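Local coordinates for protein NANS (YJHS), A 9-O-acetyl N-acetylneuraminic acid esterase (Escherichia coli O157:H7 EDL933, PDB 3PT5) that hydrolyses the 9-O-acetyl ester of 9-O-acetyl N-acetylneuraminic acid, a sialic acid found at mammalian mucosal sites, at residues D19-A32 / Q180-F193. Numbering follows the deposited sequence.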
ATOM      1  N   ASP A  19       3.493  -9.880 -21.903  1.00 15.17           N
ATOM      2  CA  ASP A  19       2.540 -10.951 -22.222  1.00 15.19           C
ATOM      3  C   ASP A  19       1.548 -11.162 -21.104  1.00 14.53           C
ATOM      4  O   ASP A  19       0.420 -11.581 -21.341  1.00 15.68           O
ATOM      5  CB  ASP A  19       3.242 -12.289 -22.449  1.00 14.26           C
ATOM      6  CG  ASP A  19       3.885 -12.397 -23.803  1.00 17.85           C
ATOM      7  OD1 ASP A  19       3.469 -11.661 -24.734  1.00 19.18           O
ATOM      8  OD2 ASP A  19       4.769 -13.263 -23.932  1.00 17.71           O
ATOM      9  N   TYR A  20       1.995 -10.938 -19.872  1.00 14.16           N
ATOM     10  CA  TYR A  20       1.137 -11.146 -18.703  1.00 13.01           C
ATOM     11  C   TYR A  20       1.823 -10.497 -17.507  1.00 12.16           C
ATOM     12  O   TYR A  20       2.933  -9.990 -17.618  1.00 11.44           O
ATOM     13  CB  TYR A  20       0.875 -12.656 -18.424  1.00 13.65           C
ATOM     14  CG  TYR A  20       2.110 -13.400 -17.969  1.00 13.11           C
ATOM     15  CD1 TYR A  20       2.375 -13.587 -16.605  1.00 13.41           C
ATOM     16  CD2 TYR A  20       3.046 -13.894 -18.897  1.00 14.09           C
ATOM     17  CE1 TYR A  20       3.550 -14.218 -16.170  1.00 15.75           C
ATOM     18  CE2 TYR A  20       4.197 -14.534 -18.472  1.00 13.10           C
ATOM     19  CZ  TYR A  20       4.444 -14.693 -17.102  1.00 15.07           C
ATOM     20  OH  TYR A  20       5.590 -15.335 -16.682  1.00 18.09           O
ATOM     21  N   TYR A  21       1.127 -10.507 -16.369  1.00 12.27           N
ATOM     22  CA  TYR A  21       1.571  -9.788 -15.158  1.00 12.29           C
ATOM     23  C   TYR A  21       1.580 -10.692 -13.937  1.00 11.96           C
ATOM     24  O   TYR A  21       0.741 -11.571 -13.791  1.00 11.90           O
ATOM     25  CB  TYR A  21       0.670  -8.582 -14.845  1.00 11.51           C
ATOM     26  CG  TYR A  21       0.782  -7.476 -15.893  1.00  9.54           C
ATOM     27  CD1 TYR A  21       1.733  -6.489 -15.748  1.00 11.08           C
ATOM     28  CD2 TYR A  21      -0.061  -7.441 -17.016  1.00 13.80           C
ATOM     29  CE1 TYR A  21       1.882  -5.489 -16.675  1.00 12.57           C
ATOM     30  CE2 TYR A  21       0.077  -6.412 -17.974  1.00 13.62           C
ATOM     31  CZ  TYR A  21       1.066  -5.449 -17.778  1.00 14.62           C
ATOM     32  OH  TYR A  21       1.304  -4.412 -18.655  1.00 17.83           O
ATOM     33  N   TYR A  22       2.554 -10.440 -13.069  1.00 12.00           N
ATOM     34  CA  TYR A  22       2.538 -10.945 -11.701  1.00 12.07           C
ATOM     35  C   TYR A  22       1.803  -9.860 -10.927  1.00 11.42           C
ATOM     36  O   TYR A  22       2.184  -8.711 -10.979  1.00 11.69           O
ATOM     37  CB  TYR A  22       3.951 -11.061 -11.156  1.00 12.06           C
ATOM     38  CG  TYR A  22       4.752 -12.257 -11.624  1.00 14.88           C
ATOM     39  CD1 TYR A  22       5.343 -13.115 -10.699  1.00 20.34           C
ATOM     40  CD2 TYR A  22       4.958 -12.512 -12.966  1.00 19.08           C
ATOM     41  CE1 TYR A  22       6.108 -14.205 -11.104  1.00 20.01           C
ATOM     42  CE2 TYR A  22       5.722 -13.616 -13.384  1.00 19.22           C
ATOM     43  CZ  TYR A  22       6.284 -14.461 -12.435  1.00 19.47           C
ATOM     44  OH  TYR A  22       7.040 -15.558 -12.828  1.00 20.46           O
ATOM     45  N   VAL A  23       0.751 -10.256 -10.237  1.00 11.84           N
ATOM     46  CA  VAL A  23      -0.215  -9.346  -9.622  1.00 12.08           C
ATOM     47  C   VAL A  23       0.035  -9.313  -8.110  1.00 12.39           C
ATOM     48  O   VAL A  23       0.174 -10.356  -7.472  1.00 10.87           O
ATOM     49  CB  VAL A  23      -1.679  -9.760  -9.936  1.00 13.44           C
ATOM     50  CG1 VAL A  23      -2.662  -8.942  -9.114  1.00 12.03           C
ATOM     51  CG2 VAL A  23      -2.000  -9.626 -11.441  1.00 12.04           C
ATOM     52  N   LEU A  24       0.138  -8.100  -7.554  1.00 11.81           N
ATOM     53  CA  LEU A  24       0.277  -7.931  -6.107  1.00 11.10           C
ATOM     54  C   LEU A  24      -0.750  -6.891  -5.674  1.00 10.90           C
ATOM     55  O   LEU A  24      -0.777  -5.805  -6.223  1.00 10.76           O
ATOM     56  CB  LEU A  24       1.697  -7.474  -5.765  1.00 12.59           C
ATOM     57  CG  LEU A  24       2.130  -7.397  -4.305  1.00 14.62           C
ATOM     58  CD1 LEU A  24       2.326  -8.821  -3.711  1.00 14.20           C
ATOM     59  CD2 LEU A  24       3.414  -6.588  -4.201  1.00 16.98           C
ATOM     60  N   THR A  25      -1.622  -7.256  -4.728  1.00  9.35           N
ATOM     61  CA  THR A  25      -2.596  -6.315  -4.169  1.00 10.12           C
ATOM     62  C   THR A  25      -1.965  -5.613  -2.968  1.00  9.81           C
ATOM     63  O   THR A  25      -1.276  -6.223  -2.202  1.00  9.93           O
ATOM     64  CB  THR A  25      -3.870  -7.051  -3.743  1.00 11.32           C
ATOM     65  OG1 THR A  25      -4.498  -7.563  -4.929  1.00 10.21           O
ATOM     66  CG2 THR A  25      -4.857  -6.113  -3.045  1.00 10.94           C
ATOM     67  N   VAL A  26      -2.227  -4.314  -2.827  1.00  9.14           N
ATOM     68  CA  VAL A  26      -1.681  -3.518  -1.733  1.00 10.26           C
ATOM     69  C   VAL A  26      -2.871  -2.890  -1.057  1.00 10.17           C
ATOM     70  O   VAL A  26      -3.682  -2.246  -1.727  1.00 11.43           O
ATOM     71  CB  VAL A  26      -0.673  -2.447  -2.231  1.00 10.61           C
ATOM     72  CG1 VAL A  26      -0.114  -1.665  -1.046  1.00 11.35           C
ATOM     73  CG2 VAL A  26       0.466  -3.145  -2.965  1.00 10.73           C
ATOM     74  N   ALA A  27      -3.024  -3.125   0.249  1.00  9.78           N
ATOM     75  CA  ALA A  27      -4.243  -2.669   0.923  1.00  9.04           C
ATOM     76  C   ALA A  27      -3.976  -2.313   2.384  1.00  8.44           C
ATOM     77  O   ALA A  27      -2.910  -2.644   2.958  1.00  9.01           O
ATOM     78  CB  ALA A  27      -5.316  -3.760   0.817  1.00  9.89           C
ATOM     79  N   GLY A  28      -4.941  -1.611   2.993  1.00  8.29           N
ATOM     80  CA  GLY A  28      -4.840  -1.196   4.354  1.00  7.82           C
ATOM     81  C   GLY A  28      -5.104   0.269   4.564  1.00  7.96           C
ATOM     82  O   GLY A  28      -5.897   0.858   3.831  1.00  7.87           O
ATOM     83  N   GLN A  29      -4.388   0.860   5.532  1.00  8.36           N
ATOM     84  CA  GLN A  29      -4.561   2.285   5.821  1.00  8.70           C
ATOM     85  C   GLN A  29      -3.314   3.096   5.454  1.00  8.62           C
ATOM     86  O   GLN A  29      -2.580   2.685   4.564  1.00 10.12           O
ATOM     87  CB  GLN A  29      -5.148   2.527   7.217  1.00  9.23           C
ATOM     88  CG  GLN A  29      -4.313   2.134   8.415  1.00  9.22           C
ATOM     89  CD  GLN A  29      -5.174   2.121   9.675  1.00 12.84           C
ATOM     90  OE1 GLN A  29      -5.482   1.063  10.195  1.00 14.04           O
ATOM     91  NE2 GLN A  29      -5.626   3.290  10.111  1.00 12.05           N
ATOM     92  N   SER A  30      -3.092   4.231   6.105  1.00  8.91           N
ATOM     93  CA  SER A  30      -2.094   5.188   5.637  1.00  9.61           C
ATOM     94  C   SER A  30      -0.708   4.636   5.364  1.00  9.30           C
ATOM     95  O   SER A  30      -0.073   5.044   4.395  1.00 11.18           O
ATOM     96  CB  SER A  30      -1.982   6.394   6.576  1.00  9.12           C
ATOM     97  OG  SER A  30      -1.513   5.995   7.840  1.00 10.37           O
ATOM     98  N   ASN A  31      -0.219   3.720   6.209  1.00 10.27           N
ATOM     99  CA  ASN A  31       1.177   3.280   6.039  1.00  9.41           C
ATOM    100  C   ASN A  31       1.397   2.267   4.917  1.00  9.30           C
ATOM    101  O   ASN A  31       2.529   1.973   4.562  1.00 10.90           O
ATOM    102  CB  ASN A  31       1.789   2.853   7.384  1.00  8.93           C
ATOM    103  CG  ASN A  31       2.209   4.051   8.204  1.00  9.48           C
ATOM    104  OD1 ASN A  31       2.842   4.977   7.661  1.00  8.36           O
ATOM    105  ND2 ASN A  31       1.834   4.082   9.495  1.00  7.78           N
ATOM    106  N   ALA A  32       0.315   1.817   4.311  1.00  8.84           N
ATOM    107  CA  ALA A  32       0.355   0.954   3.129  1.00  9.77           C
ATOM    108  C   ALA A  32       0.497   1.775   1.844  1.00 10.20           C
ATOM    109  O   ALA A  32       0.877   1.238   0.807  1.00 11.10           O
ATOM    110  CB  ALA A  32      -0.895   0.115   3.035  1.00  9.37           C
ATOM    111  N   GLN A 180      -3.223 -15.631 -18.026  1.00 19.92           N
ATOM    112  CA  GLN A 180      -1.843 -15.955 -17.660  1.00 19.42           C
ATOM    113  C   GLN A 180      -1.303 -15.127 -16.480  1.00 18.23           C
ATOM    114  O   GLN A 180      -0.132 -15.298 -16.053  1.00 17.77           O
ATOM    115  CB  GLN A 180      -0.907 -15.732 -18.845  1.00 20.22           C
ATOM    116  CG  GLN A 180      -0.799 -16.864 -19.839  1.00 23.81           C
ATOM    117  CD  GLN A 180       0.255 -16.544 -20.866  1.00 27.72           C
ATOM    118  OE1 GLN A 180       0.014 -15.779 -21.806  1.00 31.80           O
ATOM    119  NE2 GLN A 180       1.451 -17.087 -20.677  1.00 30.13           N
ATOM    120  N   ASN A 181      -2.106 -14.195 -15.981  1.00 17.47           N
ATOM    121  CA  ASN A 181      -1.662 -13.415 -14.836  1.00 16.01           C
ATOM    122  C   ASN A 181      -1.531 -14.311 -13.616  1.00 16.51           C
ATOM    123  O   ASN A 181      -2.310 -15.252 -13.453  1.00 16.76           O
ATOM    124  CB  ASN A 181      -2.610 -12.247 -14.576  1.00 16.06           C
ATOM    125  CG  ASN A 181      -2.446 -11.116 -15.588  1.00 14.83           C
ATOM    126  OD1 ASN A 181      -1.541 -11.112 -16.435  1.00 12.80           O
ATOM    127  ND2 ASN A 181      -3.311 -10.120 -15.471  1.00 16.75           N
ATOM    128  N   LYS A 182      -0.535 -14.036 -12.774  1.00 15.72           N
ATOM    129  CA  LYS A 182      -0.250 -14.866 -11.606  1.00 15.82           C
ATOM    130  C   LYS A 182      -0.318 -14.006 -10.344  1.00 15.16           C
ATOM    131  O   LYS A 182       0.242 -12.930 -10.333  1.00 16.10           O
ATOM    132  CB  LYS A 182       1.141 -15.478 -11.726  1.00 15.89           C
ATOM    133  CG  LYS A 182       1.295 -16.503 -12.890  1.00 18.01           C
ATOM    134  CD  LYS A 182       0.308 -17.664 -12.822  1.00 23.38           C
ATOM    135  CE  LYS A 182       0.580 -18.682 -13.957  1.00 23.51           C
ATOM    136  NZ  LYS A 182      -0.443 -19.761 -13.955  1.00 27.74           N
ATOM    137  N   PHE A 183      -0.998 -14.480  -9.301  1.00 14.98           N
ATOM    138  CA  PHE A 183      -1.199 -13.691  -8.063  1.00 14.03           C
ATOM    139  C   PHE A 183      -0.083 -13.965  -7.055  1.00 13.38           C
ATOM    140  O   PHE A 183       0.111 -15.107  -6.626  1.00 13.39           O
ATOM    141  CB  PHE A 183      -2.563 -14.026  -7.443  1.00 14.10           C
ATOM    142  CG  PHE A 183      -3.016 -13.076  -6.347  1.00 14.82           C
ATOM    143  CD1 PHE A 183      -3.041 -11.684  -6.529  1.00 15.02           C
ATOM    144  CD2 PHE A 183      -3.429 -13.596  -5.125  1.00 17.10           C
ATOM    145  CE1 PHE A 183      -3.482 -10.840  -5.511  1.00 15.06           C
ATOM    146  CE2 PHE A 183      -3.865 -12.755  -4.094  1.00 19.84           C
ATOM    147  CZ  PHE A 183      -3.880 -11.382  -4.280  1.00 18.59           C
ATOM    148  N   LEU A 184       0.583 -12.907  -6.608  1.00 12.52           N
ATOM    149  CA  LEU A 184       1.693 -13.064  -5.671  1.00 12.62           C
ATOM    150  C   LEU A 184       1.239 -12.930  -4.220  1.00 11.83           C
ATOM    151  O   LEU A 184       1.982 -13.293  -3.303  1.00 12.71           O
ATOM    152  CB  LEU A 184       2.785 -12.033  -5.937  1.00 12.59           C
ATOM    153  CG  LEU A 184       3.651 -12.132  -7.201  1.00 14.66           C
ATOM    154  CD1 LEU A 184       4.487 -10.864  -7.349  1.00 16.31           C
ATOM    155  CD2 LEU A 184       4.542 -13.400  -7.177  1.00 17.27           C
ATOM    156  N   GLY A 185       0.060 -12.338  -4.013  1.00 10.73           N
ATOM    157  CA  GLY A 185      -0.458 -12.152  -2.654  1.00  9.89           C
ATOM    158  C   GLY A 185      -0.847 -10.718  -2.369  1.00 10.38           C
ATOM    159  O   GLY A 185      -0.962  -9.911  -3.283  1.00  9.58           O
ATOM    160  N   VAL A 186      -1.126 -10.454  -1.084  1.00 10.27           N
ATOM    161  CA  VAL A 186      -1.593  -9.153  -0.611  1.00 10.81           C
ATOM    162  C   VAL A 186      -0.533  -8.576   0.316  1.00 10.64           C
ATOM    163  O   VAL A 186      -0.079  -9.248   1.227  1.00 12.60           O
ATOM    164  CB  VAL A 186      -2.926  -9.285   0.170  1.00 10.34           C
ATOM    165  CG1 VAL A 186      -3.396  -7.942   0.749  1.00 12.04           C
ATOM    166  CG2 VAL A 186      -4.032  -9.911  -0.707  1.00 10.42           C
ATOM    167  N   CYS A 187      -0.144  -7.335   0.067  1.00 10.34           N
ATOM    168  CA  CYS A 187       0.639  -6.550   1.018  1.00 11.05           C
ATOM    169  C   CYS A 187      -0.357  -5.709   1.791  1.00 11.26           C
ATOM    170  O   CYS A 187      -0.979  -4.811   1.251  1.00 11.93           O
ATOM    171  CB  CYS A 187       1.654  -5.648   0.293  1.00 11.12           C
ATOM    172  SG  CYS A 187       2.881  -6.632  -0.598  1.00 15.36           S
ATOM    173  N   TRP A 188      -0.475  -6.014   3.072  1.00  9.70           N
ATOM    174  CA  TRP A 188      -1.473  -5.420   3.966  1.00  9.66           C
ATOM    175  C   TRP A 188      -0.748  -4.645   5.054  1.00 10.22           C
ATOM    176  O   TRP A 188       0.063  -5.232   5.743  1.00  9.88           O
ATOM    177  CB  TRP A 188      -2.231  -6.571   4.622  1.00  9.15           C
ATOM    178  CG  TRP A 188      -3.230  -6.170   5.637  1.00  8.90           C
ATOM    179  CD1 TRP A 188      -3.096  -6.279   6.991  1.00  9.38           C
ATOM    180  CD2 TRP A 188      -4.529  -5.575   5.404  1.00  9.78           C
ATOM    181  NE1 TRP A 188      -4.237  -5.808   7.620  1.00  7.43           N
ATOM    182  CE2 TRP A 188      -5.115  -5.353   6.673  1.00  8.70           C
ATOM    183  CE3 TRP A 188      -5.235  -5.181   4.252  1.00 10.84           C
ATOM    184  CZ2 TRP A 188      -6.390  -4.786   6.826  1.00 11.97           C
ATOM    185  CZ3 TRP A 188      -6.506  -4.606   4.406  1.00  9.86           C
ATOM    186  CH2 TRP A 188      -7.068  -4.430   5.684  1.00  9.43           C
ATOM    187  N   MET A 189      -1.064  -3.350   5.242  1.00  8.33           N
ATOM    188  CA  MET A 189      -0.560  -2.624   6.406  1.00  8.61           C
ATOM    189  C   MET A 189      -1.717  -1.871   6.963  1.00  8.94           C
ATOM    190  O   MET A 189      -2.168  -0.905   6.366  1.00  8.56           O
ATOM    191  CB  MET A 189       0.574  -1.638   6.067  1.00  8.03           C
ATOM    192  CG  MET A 189       1.820  -2.380   5.677  1.00 11.06           C
ATOM    193  SD  MET A 189       3.183  -1.391   5.126  1.00 12.67           S
ATOM    194  CE  MET A 189       3.675  -0.586   6.643  1.00 11.13           C
ATOM    195  N   GLN A 190      -2.210  -2.356   8.097  1.00  8.99           N
ATOM    196  CA  GLN A 190      -3.388  -1.792   8.719  1.00  9.23           C
ATOM    197  C   GLN A 190      -3.418  -2.162  10.190  1.00  8.95           C
ATOM    198  O   GLN A 190      -2.917  -3.213  10.595  1.00 10.47           O
ATOM    199  CB  GLN A 190      -4.620  -2.350   8.032  1.00  9.41           C
ATOM    200  CG  GLN A 190      -5.903  -1.611   8.352  1.00  9.18           C
ATOM    201  CD  GLN A 190      -6.523  -2.056   9.650  1.00  9.88           C
ATOM    202  OE1 GLN A 190      -6.401  -3.211  10.023  1.00 13.59           O
ATOM    203  NE2 GLN A 190      -7.218  -1.144  10.337  1.00 10.99           N
ATOM    204  N   GLY A 191      -3.995  -1.267  10.979  1.00  9.20           N
ATOM    205  CA  GLY A 191      -4.235  -1.530  12.392  1.00  9.42           C
ATOM    206  C   GLY A 191      -4.220  -0.285  13.229  1.00  8.85           C
ATOM    207  O   GLY A 191      -4.850  -0.231  14.296  1.00 10.07           O
ATOM    208  N   GLU A 192      -3.507   0.733  12.741  1.00  9.26           N
ATOM    209  CA  GLU A 192      -3.215   1.941  13.541  1.00  9.84           C
ATOM    210  C   GLU A 192      -4.461   2.521  14.210  1.00  9.80           C
ATOM    211  O   GLU A 192      -4.449   2.781  15.406  1.00 10.41           O
ATOM    212  CB  GLU A 192      -2.635   3.021  12.645  1.00  9.66           C
ATOM    213  CG  GLU A 192      -1.156   2.816  12.272  1.00 10.21           C
ATOM    214  CD  GLU A 192      -0.938   1.978  11.021  1.00  8.99           C
ATOM    215  OE1 GLU A 192      -1.897   1.426  10.449  1.00 10.01           O
ATOM    216  OE2 GLU A 192       0.263   1.857  10.603  1.00 10.52           O
ATOM    217  N   PHE A 193      -5.507   2.782  13.433  1.00  9.31           N
ATOM    218  CA  PHE A 193      -6.695   3.443  14.042  1.00 10.85           C
ATOM    219  C   PHE A 193      -7.404   2.524  15.015  1.00 10.86           C
ATOM    220  O   PHE A 193      -7.954   2.978  16.034  1.00 12.43           O
ATOM    221  CB  PHE A 193      -7.653   3.984  12.984  1.00 10.92           C
ATOM    222  CG  PHE A 193      -7.312   5.371  12.529  1.00 10.79           C
ATOM    223  CD1 PHE A 193      -5.989   5.815  12.519  1.00 12.34           C
ATOM    224  CD2 PHE A 193      -8.313   6.243  12.118  1.00 11.26           C
ATOM    225  CE1 PHE A 193      -5.675   7.091  12.110  1.00 15.07           C
ATOM    226  CE2 PHE A 193      -7.997   7.532  11.717  1.00 11.45           C
ATOM    227  CZ  PHE A 193      -6.694   7.957  11.713  1.00 12.53           C
TER
HETATM  228  O   HOH W   1      -1.232   1.376   7.704  1.00 12.53           O
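V23, T25 and A27 of strand 20-28 pair with F183, V186 and W188 of strand 182-189, in parallel, within the sheet of an SGNH hydrolase, a worked example of parallel beta pairing in the sheet core, with C-terminal ends running into turns that meet through side chains. V23 N bonds to K182 O and V23 O receives L184 N, both at 2.7 Å; T25 N then turns to G185 O, so L184-G185 holds one extra residue, a beta bulge. On one face, C187 SG packs against both methyls of L24, 3.6 Å from CD2. On the other, A27 CB meets the W188 rim at CE3, and G28 CA lies over the six-membered ring of W188, 4.1 Å from its centroid, as a CH-pi contact.

Starting on the last residue of strand 20-28, G28-N31 reads GQSN, consistent with the first conserved block of SGNH hydrolases. Q29 turns CG between its backbone N and carbonyl carbon (chi1 65°); this carries the extended chain across to 190-191, where OE1 accepts G191 N at 2.9 Å and a weak bond from Q190 NE2; the two amide planes are nearly parallel. N31 ND2 reaches E192 OE2 at 2.9 Å (N-H...O angle 177°), from above the carboxylate plane. Further out, H203 bonds Q190 OE1 and T238 bonds E192 OE2, while helices 315-335 and 162-176 cover the C187 and T25 faces. One water bridges the 3-10 turn, the end of strand 182-189 and E192, accepting from N31 N and donating to M189 O and to E192 OE1 at 2.8 Å.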